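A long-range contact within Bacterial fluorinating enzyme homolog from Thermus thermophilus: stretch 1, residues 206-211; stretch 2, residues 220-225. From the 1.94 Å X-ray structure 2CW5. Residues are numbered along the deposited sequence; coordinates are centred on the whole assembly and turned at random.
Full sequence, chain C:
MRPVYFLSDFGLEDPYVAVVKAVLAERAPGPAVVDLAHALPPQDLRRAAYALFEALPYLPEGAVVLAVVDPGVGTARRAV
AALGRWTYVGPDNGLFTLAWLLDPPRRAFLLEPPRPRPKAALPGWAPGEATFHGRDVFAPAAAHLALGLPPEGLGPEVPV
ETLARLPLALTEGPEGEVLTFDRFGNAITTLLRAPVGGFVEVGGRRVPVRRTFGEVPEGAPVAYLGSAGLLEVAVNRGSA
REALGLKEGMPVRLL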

# COMPACT_ATOMS: atom_id res chain seq x y z
N ARG C 206 34.61 -12.79 -1.03
CA ARG C 206 35.33 -11.77 -0.28
C ARG C 206 34.82 -10.43 -0.77
O ARG C 206 35.09 -10.03 -1.90
CB ARG C 206 36.84 -11.87 -0.52
CG ARG C 206 37.50 -13.08 0.12
CD ARG C 206 38.86 -13.36 -0.51
NE ARG C 206 39.80 -12.25 -0.38
CZ ARG C 206 40.43 -11.92 0.75
NH1 ARG C 206 40.22 -12.62 1.86
NH2 ARG C 206 41.26 -10.89 0.77
N VAL C 207 34.07 -9.73 0.08
CA VAL C 207 33.50 -8.44 -0.28
C VAL C 207 34.22 -7.30 0.44
O VAL C 207 34.39 -7.33 1.65
CB VAL C 207 32.00 -8.39 0.05
CG1 VAL C 207 31.41 -7.04 -0.30
CG2 VAL C 207 31.27 -9.51 -0.70
N PRO C 208 34.66 -6.28 -0.31
CA PRO C 208 35.36 -5.14 0.29
C PRO C 208 34.41 -4.21 1.04
O PRO C 208 33.28 -3.97 0.61
CB PRO C 208 36.01 -4.46 -0.91
CG PRO C 208 35.00 -4.69 -1.99
CD PRO C 208 34.64 -6.15 -1.78
N VAL C 209 34.88 -3.69 2.17
CA VAL C 209 34.10 -2.77 2.97
C VAL C 209 34.49 -1.36 2.54
O VAL C 209 35.67 -1.05 2.40
CB VAL C 209 34.40 -2.94 4.47
CG1 VAL C 209 33.59 -1.95 5.28
CG2 VAL C 209 34.09 -4.37 4.89
N ARG C 210 33.49 -0.50 2.33
CA ARG C 210 33.74 0.87 1.91
C ARG C 210 32.79 1.85 2.58
O ARG C 210 31.83 1.46 3.23
CB ARG C 210 33.61 0.98 0.39
CG ARG C 210 34.72 0.28 -0.39
CD ARG C 210 36.05 1.00 -0.21
NE ARG C 210 37.12 0.41 -1.00
CZ ARG C 210 37.68 -0.77 -0.76
NH1 ARG C 210 37.26 -1.51 0.26
NH2 ARG C 210 38.65 -1.22 -1.55
N ARG C 211 33.07 3.14 2.41
CA ARG C 211 32.24 4.19 2.99
C ARG C 211 31.50 4.92 1.87
O ARG C 211 30.32 5.23 1.99
CB ARG C 211 33.09 5.19 3.77
CG ARG C 211 33.82 4.60 4.97
CD ARG C 211 34.33 5.71 5.88
NE ARG C 211 34.96 5.19 7.09
CZ ARG C 211 35.30 5.93 8.13
NH1 ARG C 211 35.08 7.24 8.12
NH2 ARG C 211 35.87 5.37 9.19
N ALA C 220 28.57 -5.02 -9.03
CA ALA C 220 29.62 -5.34 -8.06
C ALA C 220 29.08 -5.25 -6.63
O ALA C 220 28.27 -4.37 -6.31
CB ALA C 220 30.80 -4.39 -8.24
N PRO C 221 29.52 -6.16 -5.75
CA PRO C 221 29.11 -6.21 -4.34
C PRO C 221 30.01 -5.37 -3.43
O PRO C 221 31.22 -5.29 -3.65
CB PRO C 221 29.22 -7.69 -4.01
CG PRO C 221 30.48 -8.05 -4.74
CD PRO C 221 30.29 -7.37 -6.09
N VAL C 222 29.42 -4.76 -2.41
CA VAL C 222 30.18 -3.93 -1.49
C VAL C 222 29.56 -3.98 -0.09
O VAL C 222 28.34 -4.09 0.05
CB VAL C 222 30.23 -2.47 -1.98
CG1 VAL C 222 28.82 -1.90 -2.07
CG2 VAL C 222 31.10 -1.63 -1.06
N ALA C 223 30.41 -3.91 0.93
CA ALA C 223 29.95 -3.94 2.32
C ALA C 223 30.17 -2.56 2.94
O ALA C 223 31.13 -1.86 2.62
CB ALA C 223 30.71 -5.00 3.11
N TYR C 224 29.27 -2.18 3.85
CA TYR C 224 29.33 -0.88 4.51
C TYR C 224 28.47 -0.91 5.76
O TYR C 224 27.62 -1.79 5.91
CB TYR C 224 28.80 0.19 3.56
CG TYR C 224 27.39 -0.10 3.10
CD1 TYR C 224 26.29 0.31 3.84
CD2 TYR C 224 27.16 -0.88 1.96
CE1 TYR C 224 24.99 -0.05 3.48
CE2 TYR C 224 25.87 -1.24 1.58
CZ TYR C 224 24.79 -0.82 2.35
OH TYR C 224 23.51 -1.21 2.00
N LEU C 225 28.67 0.05 6.66
CA LEU C 225 27.85 0.10 7.86
C LEU C 225 26.54 0.76 7.46
O LEU C 225 26.54 1.88 6.95
CB LEU C 225 28.54 0.91 8.96
CG LEU C 225 27.88 0.79 10.34
CD1 LEU C 225 28.05 -0.64 10.86
CD2 LEU C 225 28.50 1.78 11.31

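This is a short backbone pairing, a single beta bridge between Val-209 and Ala-223, flanked by small apolar side chains. The two CA atoms of the bridged pair, Val-209 CA and Ala-223 CA, lie 4.4 Å apart.

Two hydrogen bonds make the bridge, and both use the backbone of Ala-223. Ala-223 N donates to Pro-208 O at 2.9 Å, with a nearly straight N-H...O angle of 170°. Arg-210 N donates to Ala-223 O at 2.7 Å, with an angle of 161°. Ala-223 thus pairs with the residues before and after Val-209, the pattern of a parallel bridge. Val-209 CA also sits 3.1 Å from Ala-223 O, a CA-H...O contact, so this carbonyl oxygen receives two approaches from stretch 1.

The strand that includes Val-207 and the strand 221-225 run at 59° to each other, N to C. The ladder does not extend beyond the one bridge within these stretches.

Val-207 points toward the other stretch and packs over its backbone. Val-207 CG1 lies 3.5 Å from Val-222 CA and 4.0 Å from Ala-223 CB. Val-207 CG2 reaches Pro-221 CB at 4.3 Å. Val-209 points away overall, yet Val-209 CG2 comes within 3.9 Å of Ala-223 CB. The Ala-223 methyl therefore touches both Val-207 and Val-209, and Ala-223 has the largest area covered by the opposing stretch.

Val-222 CB points away, but Val-222 CG2 still meets Pro-208 O at 3.6 Å and Arg-210 CB at 3.9 Å. The end of the Arg-210 side chain leads away from stretch 2. It folds back along its own stretch, where Arg-210 NH1 donates a hydrogen bond to Val-209 O at 2.7 Å. Tyr-224 CB approaches Arg-210 O at 3.3 Å, while the Tyr-224 hydroxyl is hydrogen-bonded elsewhere in the structure.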